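Local coordinates for Lmo0325 protein (Listeria monocytogenes EGD-e, PDB 4RYK), which probably binds DNA and regulates transcription, as a putative Rgg-type regulator with an N-terminal helix-turn-helix domain and a C-terminal helical domain, at residues K26-G31 against E54-R59; T158-E163 against E191-Y196; E12-I17 against D65-I70. All blocks are in the same frame, centred on the assembly; numbering follows the deposited sequence.

Contact 1. Residues K26-G31 against E54-R59; sequences KEVYTG and EEILKR. With GLC (alpha-D-glucopyranose), chain B.
Arg59 leaves helix 50-60 with its CB directed at residues 26-31 and runs antiparallel alongside Val28, its CB near Val28 CG1. Its CG is anti to the carbonyl carbon, and a bend at chi2 (-80°) followed by an extended chi3 brings the guanidinium to the C-terminal end of helix 25-29. There NH1 and NH2 grip a single acceptor end-on: Arg59 NH1 lies 2.9 Å from Thr30 O, in the carbonyl plane on a lone pair, and Arg59 NH2 lies 3.0 Å from Thr30 O, nearly along the C=O axis. Thr30 O sits in the guanidinium plane, so the two bonds should restrict rotation of the group. Arg59 NH1 also lies 2.9 Å from Val28 O, but the N-H...O angle of only 122° makes that bond weak, as is its bond to Glu27 O. The carbonyls of Glu27 and Val28 belong to the last helical turn, with Thr30 just beyond it, and a positive group here would be expected to offset the helix dipole. Helix 25-29 is the first helix of the helix-turn-helix, and helix 50-60, two helices further on, packs against it as in related XRE-type domains. Beside the polar grip, Ile56 supplies the apolar part of the contact: its CD1 comes in at the edge of the Tyr29 ring, 3.8 Å from Tyr29 CE1. Val28 CG1 lies 3.6 Å above the ring plane of Tyr29, over its centre, while Val28 and Ile56 cross at about a right angle. Tyr29 OH is held by Glu42 of helix 35-42. Where the chain leaves the helix, Thr30 OG1 turns back to Lys26 O, and Gly31 N donates a nearly straight bond (166°) to O6 of the bound glucose at 2.8 Å.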
loop_
_atom_site.group_PDB
_atom_site.type_symbol
_atom_site.label_atom_id
_atom_site.label_comp_id
_atom_site.label_asym_id
_atom_site.label_seq_id
_atom_site.Cartn_x
_atom_site.Cartn_y
_atom_site.Cartn_z
ATOM N N LYS A 26 -28.740 -6.181 -16.053
ATOM C CA LYS A 26 -29.757 -5.406 -15.405
ATOM C C LYS A 26 -29.314 -4.891 -14.033
ATOM O O LYS A 26 -29.505 -3.718 -13.712
ATOM C CB LYS A 26 -31.039 -6.203 -15.262
ATOM C CG LYS A 26 -32.183 -5.332 -14.791
ATOM C CD LYS A 26 -33.339 -6.171 -14.284
ATOM C CE LYS A 26 -34.494 -5.291 -13.839
ATOM N NZ LYS A 26 -35.753 -6.012 -14.154
ATOM N N GLU A 27 -28.751 -5.722 -13.192
ATOM C CA GLU A 27 -28.406 -5.185 -11.890
ATOM C C GLU A 27 -27.118 -4.377 -11.865
ATOM O O GLU A 27 -26.935 -3.541 -10.997
ATOM C CB GLU A 27 -28.431 -6.276 -10.835
ATOM C CG GLU A 27 -27.234 -7.157 -10.736
ATOM C CD GLU A 27 -27.597 -8.461 -10.007
ATOM O OE1 GLU A 27 -27.850 -8.429 -8.770
ATOM O OE2 GLU A 27 -27.630 -9.515 -10.672
ATOM N N VAL A 28 -26.235 -4.571 -12.828
ATOM C CA VAL A 28 -25.024 -3.781 -12.827
ATOM C C VAL A 28 -25.275 -2.364 -13.399
ATOM O O VAL A 28 -24.766 -1.386 -12.874
ATOM C CB VAL A 28 -23.902 -4.482 -13.584
ATOM C CG1 VAL A 28 -22.795 -3.518 -13.900
ATOM C CG2 VAL A 28 -23.356 -5.631 -12.764
ATOM N N TYR A 29 -26.071 -2.260 -14.460
ATOM C CA TYR A 29 -26.140 -1.031 -15.239
ATOM C C TYR A 29 -27.362 -0.137 -15.034
ATOM O O TYR A 29 -27.295 1.052 -15.388
ATOM C CB TYR A 29 -25.978 -1.344 -16.725
ATOM C CG TYR A 29 -24.623 -1.941 -17.047
ATOM C CD1 TYR A 29 -23.467 -1.161 -17.008
ATOM C CD2 TYR A 29 -24.492 -3.284 -17.324
ATOM C CE1 TYR A 29 -22.242 -1.695 -17.301
ATOM C CE2 TYR A 29 -23.268 -3.837 -17.621
ATOM C CZ TYR A 29 -22.142 -3.040 -17.597
ATOM O OH TYR A 29 -20.937 -3.625 -17.874
ATOM N N THR A 30 -28.426 -0.684 -14.443
ATOM C CA THR A 30 -29.670 0.019 -14.305
ATOM C C THR A 30 -29.487 1.282 -13.492
ATOM O O THR A 30 -28.878 1.262 -12.433
ATOM C CB THR A 30 -30.761 -0.815 -13.609
ATOM O OG1 THR A 30 -30.983 -1.990 -14.363
ATOM C CG2 THR A 30 -32.092 -0.055 -13.601
ATOM N N GLY A 31 -29.990 2.378 -14.044
ATOM C CA GLY A 31 -29.850 3.701 -13.458
ATOM C C GLY A 31 -28.497 4.328 -13.763
ATOM O O GLY A 31 -28.259 5.476 -13.411
ATOM N N GLU A 54 -16.966 4.844 -12.373
ATOM C CA GLU A 54 -16.915 4.681 -10.914
ATOM C C GLU A 54 -18.211 4.061 -10.397
ATOM O O GLU A 54 -18.190 3.239 -9.480
ATOM C CB GLU A 54 -16.701 6.012 -10.185
ATOM C CG GLU A 54 -15.395 6.748 -10.454
ATOM C CD GLU A 54 -15.099 7.782 -9.339
ATOM O OE1 GLU A 54 -15.271 9.023 -9.541
ATOM O OE2 GLU A 54 -14.733 7.361 -8.223
ATOM N N GLU A 55 -19.349 4.446 -10.969
ATOM C CA GLU A 55 -20.630 3.889 -10.493
ATOM C C GLU A 55 -20.733 2.424 -10.857
ATOM O O GLU A 55 -21.239 1.608 -10.075
ATOM C CB GLU A 55 -21.806 4.667 -11.069
ATOM C CG GLU A 55 -21.838 6.121 -10.611
ATOM C CD GLU A 55 -22.858 6.947 -11.358
ATOM O OE1 GLU A 55 -23.942 6.435 -11.704
ATOM O OE2 GLU A 55 -22.580 8.142 -11.590
ATOM N N ILE A 56 -20.254 2.072 -12.042
ATOM C CA ILE A 56 -20.292 0.658 -12.485
ATOM C C ILE A 56 -19.393 -0.186 -11.602
ATOM O O ILE A 56 -19.757 -1.272 -11.159
ATOM C CB ILE A 56 -19.868 0.547 -13.963
ATOM C CG1 ILE A 56 -20.982 1.138 -14.834
ATOM C CG2 ILE A 56 -19.595 -0.895 -14.318
ATOM C CD1 ILE A 56 -20.537 1.558 -16.227
ATOM N N LEU A 57 -18.205 0.328 -11.312
ATOM C CA LEU A 57 -17.280 -0.391 -10.428
ATOM C C LEU A 57 -17.890 -0.696 -9.094
ATOM O O LEU A 57 -17.632 -1.755 -8.487
ATOM C CB LEU A 57 -16.008 0.413 -10.221
ATOM C CG LEU A 57 -15.002 0.378 -11.365
ATOM C CD1 LEU A 57 -13.825 1.264 -10.957
ATOM C CD2 LEU A 57 -14.539 -1.020 -11.715
ATOM N N LYS A 58 -18.690 0.240 -8.595
ATOM C CA LYS A 58 -19.354 0.023 -7.339
ATOM C C LYS A 58 -20.353 -1.114 -7.440
ATOM O O LYS A 58 -20.519 -1.896 -6.519
ATOM C CB LYS A 58 -20.062 1.301 -6.854
ATOM C CG LYS A 58 -19.749 1.629 -5.417
ATOM C CD LYS A 58 -20.825 2.504 -4.743
ATOM C CE LYS A 58 -20.807 3.928 -5.277
ATOM N NZ LYS A 58 -19.429 4.490 -5.179
ATOM N N ARG A 59 -20.998 -1.230 -8.566
ATOM C CA ARG A 59 -21.979 -2.298 -8.740
ATOM C C ARG A 59 -21.362 -3.703 -8.818
ATOM O O ARG A 59 -22.062 -4.712 -8.606
ATOM C CB ARG A 59 -22.795 -2.026 -9.994
ATOM C CG ARG A 59 -23.694 -0.812 -9.904
ATOM C CD ARG A 59 -24.967 -1.153 -9.152
ATOM N NE ARG A 59 -25.802 0.015 -9.088
ATOM C CZ ARG A 59 -26.661 0.371 -10.020
ATOM N NH1 ARG A 59 -26.833 -0.344 -11.116
ATOM N NH2 ARG A 59 -27.363 1.469 -9.850
HETATM C C1 GLC B . -30.408 6.107 -18.955
HETATM C C2 GLC B . -30.009 7.305 -18.068
HETATM C C3 GLC B . -29.969 6.900 -16.609
HETATM C C4 GLC B . -31.243 6.103 -16.421
HETATM C C5 GLC B . -30.807 4.729 -16.944
HETATM C C6 GLC B . -31.852 3.621 -16.901
HETATM O O2 GLC B . -28.731 7.831 -18.429
HETATM O O3 GLC B . -29.868 8.010 -15.724
HETATM O O4 GLC B . -31.697 6.181 -15.064
HETATM O O5 GLC B . -30.322 4.829 -18.297
HETATM O O6 GLC B . -31.094 2.439 -16.600
#

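Contact 2. Residues T158-E163 against E191-Y196; sequences TWTLEE and EKYRYY
Leu161 divides its two methyl branches between two tyrosines. Its CG is anti to the carbonyl carbon, and with chi2 at 179° CD1 extends anti to CA, leaving CD2 to branch off in another direction. CD2 lies over the centre of the Tyr193 ring, 3.8 Å from its centroid and 9° off the normal, a CH-pi contact squarely over a face. CD1 instead reaches the edge of the second ring, with Leu161 CD1 3.9 Å from Tyr196 CE2. Different first torsions, CG anti to the carbonyl carbon in Tyr193 but to the backbone N in Tyr196, thus accompany a face offered to CD2 and an edge to CD1. A type I turn from Tyr193 to Tyr196, closed by Tyr196 N to Tyr193 O at 2.9 Å, carries the chain from helix 176-193 into helix 197-216, with Tyr196 at the N-cap. The facing segment is likewise a helix entry: Thr160 is the N-cap of helix 161-170, and Thr160 N donates to Glu163 OE1 at 2.8 Å, one half of a capping box. Such paired helices joined by short turns are consistent with the TPR-like C-terminal domain of Rgg regulators. Thr160 OG1 takes the crowded position between backbone N and carbonyl carbon, where it bonds Lys21 of the second subunit. Tyr193 runs alongside Thr160, its OH 3.6 Å from Thr160 CA; a water 2.7 Å from Tyr193 OH makes a longer, weak bond to Trp159 O. The second subunit also closes over this surface: its Glu66 accepts a bond from Leu161 N, where the helix start would favour a negative charge, while its Phe69 stacks on the Tyr196 ring and its Asp65 bonds Tyr196 OH.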
loop_
_atom_site.group_PDB
_atom_site.type_symbol
_atom_site.label_atom_id
_atom_site.label_comp_id
_atom_site.label_asym_id
_atom_site.label_seq_id
_atom_site.Cartn_x
_atom_site.Cartn_y
_atom_site.Cartn_z
ATOM N N THR A 158 3.387 23.840 -3.777
ATOM C CA THR A 158 2.797 22.584 -3.309
ATOM C C THR A 158 3.291 21.448 -4.239
ATOM O O THR A 158 3.477 21.630 -5.457
ATOM C CB THR A 158 1.274 22.631 -3.250
ATOM O OG1 THR A 158 0.790 22.869 -4.541
ATOM C CG2 THR A 158 0.795 23.767 -2.450
ATOM N N TRP A 159 3.584 20.315 -3.610
ATOM C CA TRP A 159 4.197 19.165 -4.270
ATOM C C TRP A 159 3.199 18.017 -4.317
ATOM O O TRP A 159 2.415 17.853 -3.399
ATOM C CB TRP A 159 5.400 18.745 -3.494
ATOM C CG TRP A 159 6.621 19.588 -3.673
ATOM C CD1 TRP A 159 6.709 20.839 -4.182
ATOM C CD2 TRP A 159 7.930 19.253 -3.224
ATOM N NE1 TRP A 159 8.021 21.301 -4.125
ATOM C CE2 TRP A 159 8.777 20.356 -3.505
ATOM C CE3 TRP A 159 8.472 18.131 -2.624
ATOM C CZ2 TRP A 159 10.135 20.335 -3.246
ATOM C CZ3 TRP A 159 9.820 18.125 -2.323
ATOM C CH2 TRP A 159 10.643 19.228 -2.647
ATOM N N THR A 160 3.196 17.273 -5.409
ATOM C CA THR A 160 2.630 15.947 -5.412
ATOM C C THR A 160 3.783 14.968 -5.234
ATOM O O THR A 160 4.922 15.381 -5.009
ATOM C CB THR A 160 1.883 15.678 -6.725
ATOM O OG1 THR A 160 2.823 15.615 -7.785
ATOM C CG2 THR A 160 0.881 16.811 -7.002
ATOM N N LEU A 161 3.515 13.661 -5.283
ATOM C CA LEU A 161 4.592 12.719 -4.994
ATOM C C LEU A 161 5.695 12.733 -6.038
ATOM O O LEU A 161 6.833 12.376 -5.743
ATOM C CB LEU A 161 4.058 11.317 -4.800
ATOM C CG LEU A 161 3.123 11.226 -3.611
ATOM C CD1 LEU A 161 2.596 9.806 -3.480
ATOM C CD2 LEU A 161 3.753 11.636 -2.298
ATOM N N GLU A 162 5.382 13.151 -7.253
ATOM C CA GLU A 162 6.411 13.314 -8.279
ATOM C C GLU A 162 7.570 14.203 -7.777
ATOM O O GLU A 162 8.729 13.888 -7.966
ATOM C CB GLU A 162 5.777 13.896 -9.552
ATOM C CG GLU A 162 6.772 14.215 -10.668
ATOM C CD GLU A 162 7.273 12.955 -11.347
ATOM O OE1 GLU A 162 6.706 11.853 -11.113
ATOM O OE2 GLU A 162 8.192 13.039 -12.150
ATOM N N GLU A 163 7.260 15.318 -7.131
ATOM C CA GLU A 163 8.314 16.221 -6.683
ATOM C C GLU A 163 9.045 15.651 -5.504
ATOM O O GLU A 163 10.246 15.861 -5.357
ATOM C CB GLU A 163 7.748 17.604 -6.353
ATOM C CG GLU A 163 7.351 18.412 -7.586
ATOM C CD GLU A 163 6.022 17.938 -8.202
ATOM O OE1 GLU A 163 5.067 17.631 -7.458
ATOM O OE2 GLU A 163 5.911 17.853 -9.438
ATOM N N GLU A 191 2.284 16.182 5.323
ATOM C CA GLU A 191 1.186 16.270 6.257
ATOM C C GLU A 191 -0.142 15.753 5.662
ATOM O O GLU A 191 -0.946 15.239 6.370
ATOM C CB GLU A 191 1.037 17.740 6.766
ATOM C CG GLU A 191 2.121 18.159 7.764
ATOM C CD GLU A 191 2.029 17.383 9.094
ATOM O OE1 GLU A 191 0.915 16.913 9.429
ATOM O OE2 GLU A 191 3.057 17.231 9.812
ATOM N N LYS A 192 -0.363 15.931 4.373
ATOM C CA LYS A 192 -1.501 15.328 3.660
ATOM C C LYS A 192 -1.269 13.840 3.439
ATOM O O LYS A 192 -2.095 12.978 3.779
ATOM C CB LYS A 192 -1.635 15.951 2.276
ATOM C CG LYS A 192 -1.657 17.459 2.215
ATOM C CD LYS A 192 -2.841 17.983 3.005
ATOM C CE LYS A 192 -2.820 19.502 3.137
ATOM N NZ LYS A 192 -3.232 20.169 1.870
ATOM N N TYR A 193 -0.096 13.537 2.911
ATOM C CA TYR A 193 0.158 12.229 2.358
ATOM C C TYR A 193 0.526 11.155 3.386
ATOM O O TYR A 193 0.658 9.998 3.026
ATOM C CB TYR A 193 1.249 12.282 1.287
ATOM C CG TYR A 193 0.854 12.870 -0.033
ATOM C CD1 TYR A 193 0.042 12.177 -0.901
ATOM C CD2 TYR A 193 1.327 14.127 -0.451
ATOM C CE1 TYR A 193 -0.322 12.696 -2.135
ATOM C CE2 TYR A 193 0.966 14.664 -1.704
ATOM C CZ TYR A 193 0.147 13.944 -2.532
ATOM O OH TYR A 193 -0.239 14.402 -3.772
ATOM N N ARG A 194 0.709 11.526 4.649
ATOM C CA ARG A 194 1.154 10.548 5.625
ATOM C C ARG A 194 0.033 9.547 5.879
ATOM O O ARG A 194 0.305 8.489 6.371
ATOM C CB ARG A 194 1.580 11.187 6.948
ATOM C CG ARG A 194 0.527 12.035 7.634
ATOM C CD ARG A 194 1.160 12.866 8.745
ATOM N NE ARG A 194 1.272 12.030 9.916
ATOM C CZ ARG A 194 0.779 12.304 11.109
ATOM N NH1 ARG A 194 0.160 13.455 11.346
ATOM N NH2 ARG A 194 0.940 11.424 12.084
ATOM N N TYR A 195 -1.199 9.894 5.563
ATOM C CA TYR A 195 -2.300 8.946 5.645
ATOM C C TYR A 195 -2.545 8.178 4.319
ATOM O O TYR A 195 -3.522 7.450 4.179
ATOM C CB TYR A 195 -3.573 9.645 6.169
ATOM C CG TYR A 195 -3.362 10.375 7.503
ATOM C CD1 TYR A 195 -2.925 11.700 7.515
ATOM C CD2 TYR A 195 -3.547 9.730 8.737
ATOM C CE1 TYR A 195 -2.707 12.387 8.709
ATOM C CE2 TYR A 195 -3.350 10.413 9.937
ATOM C CZ TYR A 195 -2.920 11.742 9.906
ATOM O OH TYR A 195 -2.672 12.466 11.046
ATOM N N TYR A 196 -1.686 8.372 3.330
ATOM C CA TYR A 196 -1.813 7.665 2.075
ATOM C C TYR A 196 -0.854 6.449 2.173
ATOM O O TYR A 196 0.343 6.582 2.420
ATOM C CB TYR A 196 -1.471 8.593 0.916
ATOM C CG TYR A 196 -1.572 8.031 -0.492
ATOM C CD1 TYR A 196 -2.621 7.200 -0.882
ATOM C CD2 TYR A 196 -0.659 8.412 -1.458
ATOM C CE1 TYR A 196 -2.691 6.704 -2.172
ATOM C CE2 TYR A 196 -0.719 7.921 -2.735
ATOM C CZ TYR A 196 -1.736 7.078 -3.094
ATOM O OH TYR A 196 -1.754 6.622 -4.390
HETATM O O HOH W 1 -0.898 17.007 -3.647
#

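Contact 3. Residues E12-I17 against D65-I70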
loop_
_atom_site.group_PDB
_atom_site.type_symbol
_atom_site.label_atom_id
_atom_site.label_comp_id
_atom_site.label_asym_id
_atom_site.label_seq_id
_atom_site.Cartn_x
_atom_site.Cartn_y
_atom_site.Cartn_z
ATOM N N GLU A 12 -14.774 -4.833 -21.630
ATOM C CA GLU A 12 -14.636 -6.278 -21.822
ATOM C C GLU A 12 -14.221 -6.920 -20.520
ATOM O O GLU A 12 -14.730 -7.978 -20.174
ATOM C CB GLU A 12 -13.681 -6.602 -22.967
ATOM C CG GLU A 12 -14.353 -6.403 -24.315
ATOM C CD GLU A 12 -13.379 -6.222 -25.453
ATOM O OE1 GLU A 12 -13.134 -7.180 -26.199
ATOM O OE2 GLU A 12 -12.859 -5.114 -25.615
ATOM N N LEU A 13 -13.373 -6.233 -19.745
ATOM C CA LEU A 13 -12.990 -6.763 -18.438
ATOM C C LEU A 13 -14.153 -6.695 -17.425
ATOM O O LEU A 13 -14.373 -7.626 -16.639
ATOM C CB LEU A 13 -11.754 -6.058 -17.901
ATOM C CG LEU A 13 -11.355 -6.464 -16.490
ATOM C CD1 LEU A 13 -11.143 -7.964 -16.389
ATOM C CD2 LEU A 13 -10.056 -5.765 -16.121
ATOM N N ILE A 14 -14.902 -5.598 -17.466
ATOM C CA ILE A 14 -16.040 -5.462 -16.600
ATOM C C ILE A 14 -16.988 -6.639 -16.856
ATOM O O ILE A 14 -17.480 -7.229 -15.938
ATOM C CB ILE A 14 -16.803 -4.142 -16.814
ATOM C CG1 ILE A 14 -15.985 -2.914 -16.346
ATOM C CG2 ILE A 14 -18.117 -4.165 -16.037
ATOM C CD1 ILE A 14 -15.787 -2.819 -14.840
ATOM N N ARG A 15 -17.220 -6.956 -18.118
ATOM C CA ARG A 15 -18.093 -8.061 -18.471
ATOM C C ARG A 15 -17.637 -9.365 -17.837
ATOM O O ARG A 15 -18.432 -10.080 -17.231
ATOM C CB ARG A 15 -18.162 -8.196 -19.984
ATOM C CG ARG A 15 -18.628 -9.563 -20.467
ATOM C CD ARG A 15 -18.279 -9.736 -21.928
ATOM N NE ARG A 15 -18.827 -10.977 -22.429
ATOM C CZ ARG A 15 -18.310 -12.153 -22.148
ATOM N NH1 ARG A 15 -17.228 -12.245 -21.369
ATOM N NH2 ARG A 15 -18.887 -13.201 -22.627
ATOM N N GLU A 16 -16.352 -9.649 -17.959
ATOM C CA GLU A 16 -15.786 -10.892 -17.439
ATOM C C GLU A 16 -15.924 -10.935 -15.928
ATOM O O GLU A 16 -16.296 -11.960 -15.339
ATOM C CB GLU A 16 -14.345 -10.981 -17.894
ATOM C CG GLU A 16 -13.497 -11.937 -17.102
ATOM C CD GLU A 16 -12.056 -11.985 -17.614
ATOM O OE1 GLU A 16 -11.125 -12.184 -16.779
ATOM O OE2 GLU A 16 -11.861 -11.825 -18.854
ATOM N N ILE A 17 -15.657 -9.803 -15.272
ATOM C CA ILE A 17 -15.814 -9.778 -13.831
ATOM C C ILE A 17 -17.269 -9.942 -13.400
ATOM O O ILE A 17 -17.585 -10.722 -12.491
ATOM C CB ILE A 17 -15.235 -8.493 -13.200
ATOM C CG1 ILE A 17 -13.707 -8.462 -13.350
ATOM C CG2 ILE A 17 -15.579 -8.452 -11.730
ATOM C CD1 ILE A 17 -13.120 -7.060 -13.182
ATOM N N ASP A 65 -8.599 1.025 -8.150
ATOM C CA ASP A 65 -7.209 0.629 -8.213
ATOM C C ASP A 65 -7.087 -0.897 -8.444
ATOM O O ASP A 65 -6.134 -1.342 -9.066
ATOM C CB ASP A 65 -6.523 0.966 -6.893
ATOM C CG ASP A 65 -5.013 0.784 -6.953
ATOM O OD1 ASP A 65 -4.372 1.622 -7.650
ATOM O OD2 ASP A 65 -4.458 -0.145 -6.292
ATOM N N GLU A 66 -7.998 -1.685 -7.866
ATOM C CA GLU A 66 -7.961 -3.165 -8.038
ATOM C C GLU A 66 -8.309 -3.447 -9.476
ATOM O O GLU A 66 -7.710 -4.322 -10.129
ATOM C CB GLU A 66 -8.953 -3.861 -7.093
ATOM C CG GLU A 66 -8.896 -5.379 -7.226
ATOM C CD GLU A 66 -9.941 -6.129 -6.428
ATOM O OE1 GLU A 66 -10.723 -5.535 -5.641
ATOM O OE2 GLU A 66 -9.933 -7.361 -6.589
ATOM N N PHE A 67 -9.272 -2.695 -10.013
ATOM C CA PHE A 67 -9.635 -2.915 -11.392
ATOM C C PHE A 67 -8.392 -2.741 -12.269
ATOM O O PHE A 67 -8.145 -3.573 -13.162
ATOM C CB PHE A 67 -10.769 -1.973 -11.843
ATOM C CG PHE A 67 -11.044 -2.035 -13.324
ATOM C CD1 PHE A 67 -10.344 -1.224 -14.208
ATOM C CD2 PHE A 67 -11.984 -2.925 -13.831
ATOM C CE1 PHE A 67 -10.546 -1.304 -15.572
ATOM C CE2 PHE A 67 -12.186 -3.012 -15.213
ATOM C CZ PHE A 67 -11.477 -2.189 -16.065
ATOM N N PHE A 68 -7.609 -1.662 -12.019
ATOM C CA PHE A 68 -6.469 -1.436 -12.865
ATOM C C PHE A 68 -5.369 -2.442 -12.663
ATOM O O PHE A 68 -4.646 -2.768 -13.605
ATOM C CB PHE A 68 -5.906 0.016 -12.799
ATOM C CG PHE A 68 -6.590 0.909 -13.751
ATOM C CD1 PHE A 68 -6.171 0.987 -15.065
ATOM C CD2 PHE A 68 -7.743 1.563 -13.383
ATOM C CE1 PHE A 68 -6.843 1.775 -15.994
ATOM C CE2 PHE A 68 -8.445 2.325 -14.310
ATOM C CZ PHE A 68 -7.987 2.429 -15.614
ATOM N N PHE A 69 -5.247 -2.938 -11.449
ATOM C CA PHE A 69 -4.325 -4.010 -11.220
ATOM C C PHE A 69 -4.676 -5.214 -12.093
ATOM O O PHE A 69 -3.809 -5.784 -12.691
ATOM C CB PHE A 69 -4.301 -4.389 -9.742
ATOM C CG PHE A 69 -3.337 -5.509 -9.431
ATOM C CD1 PHE A 69 -1.962 -5.280 -9.446
ATOM C CD2 PHE A 69 -3.805 -6.800 -9.199
ATOM C CE1 PHE A 69 -1.078 -6.309 -9.196
ATOM C CE2 PHE A 69 -2.921 -7.826 -8.957
ATOM C CZ PHE A 69 -1.575 -7.576 -8.935
ATOM N N ILE A 70 -5.946 -5.617 -12.109
ATOM C CA ILE A 70 -6.442 -6.721 -12.955
ATOM C C ILE A 70 -6.241 -6.385 -14.421
ATOM O O ILE A 70 -5.703 -7.169 -15.176
ATOM C CB ILE A 70 -7.926 -6.991 -12.701
ATOM C CG1 ILE A 70 -8.126 -7.385 -11.255
ATOM C CG2 ILE A 70 -8.414 -8.150 -13.623
ATOM C CD1 ILE A 70 -9.575 -7.399 -10.783
#
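Phe67 is the side chain that three residues of helix 10-20 converge on. Leu13 meets it tip to tip, with Leu13 CD2 3.6 Å from Phe67 CE2; Ile14 arrives at about a right angle, and Ile14 CD1 is likewise 3.6 Å from Phe67 CE2. Both approaches are oblique to the ring, as is that of Ile17, whose CD1 stands 4.3 Å from Phe67 CD2. One turn further along helix 65-70, Ile70 forms the second point of contact: Leu13 CD2 lies 3.8 Å from Ile70 CG2, the two side chains crossing almost perpendicularly, while Ile17 CD1 is 4.3 Å from Ile70 CD1. Leu13 therefore fits between Phe67 and Ile70, with its CG anti to the backbone N (chi1 175°). Phe67 has the same first torsion (172°), which carries its ring toward helix 10-20 although its CB does not point directly at it. The segment axes pass 11.3 Å apart at 102°, so the helices cross nearly at right angles and meet over a short patch rather than along their lengths. In the next shell, Phe53 packs edge-to-face with Phe67, and Leu57 and Val62 also touch that side chain. Ile14 is flanked by Leu57, Ile60 and Phe41, which ties the patch to helices 50-60 and 35-42. On the same helix, the Phe67 ring has its CD1 3.9 Å above the plane of the Phe68 ring, offset toward the rim. Further out, Asp65 forms a salt bridge with Arg198 of its own chain, and Ile70 packs on Tyr193 of the second subunit. This all-apolar closure of helix 10-20 against helix 64-71, the first and fifth helices of the domain, is consistent with the compact five-helix core of an XRE-family helix-turn-helix domain.

Overall arrangement
Contacts 1 and 3 belong to one N-terminal helical domain, their centres 14 Å apart. Along the chain contact 1 falls between the two segments of contact 3. They touch where Leu57 packs on Ile14 and Phe67, and where Tyr29 packs on Ile14, so helices 10-20, 25-29, 50-60 and 64-71 share one apolar interior. Contact 2 comes later, in the C-terminal domain; its centre lies about 32 Å from that of contact 1 and about 27 Å from that of contact 3, touching neither. All three contacts touch the second subunit, and residues 65-70 of one chain meet residues 158-163 and 191-196 of the other, so each putative DNA-binding domain rests on its partner's helical domain.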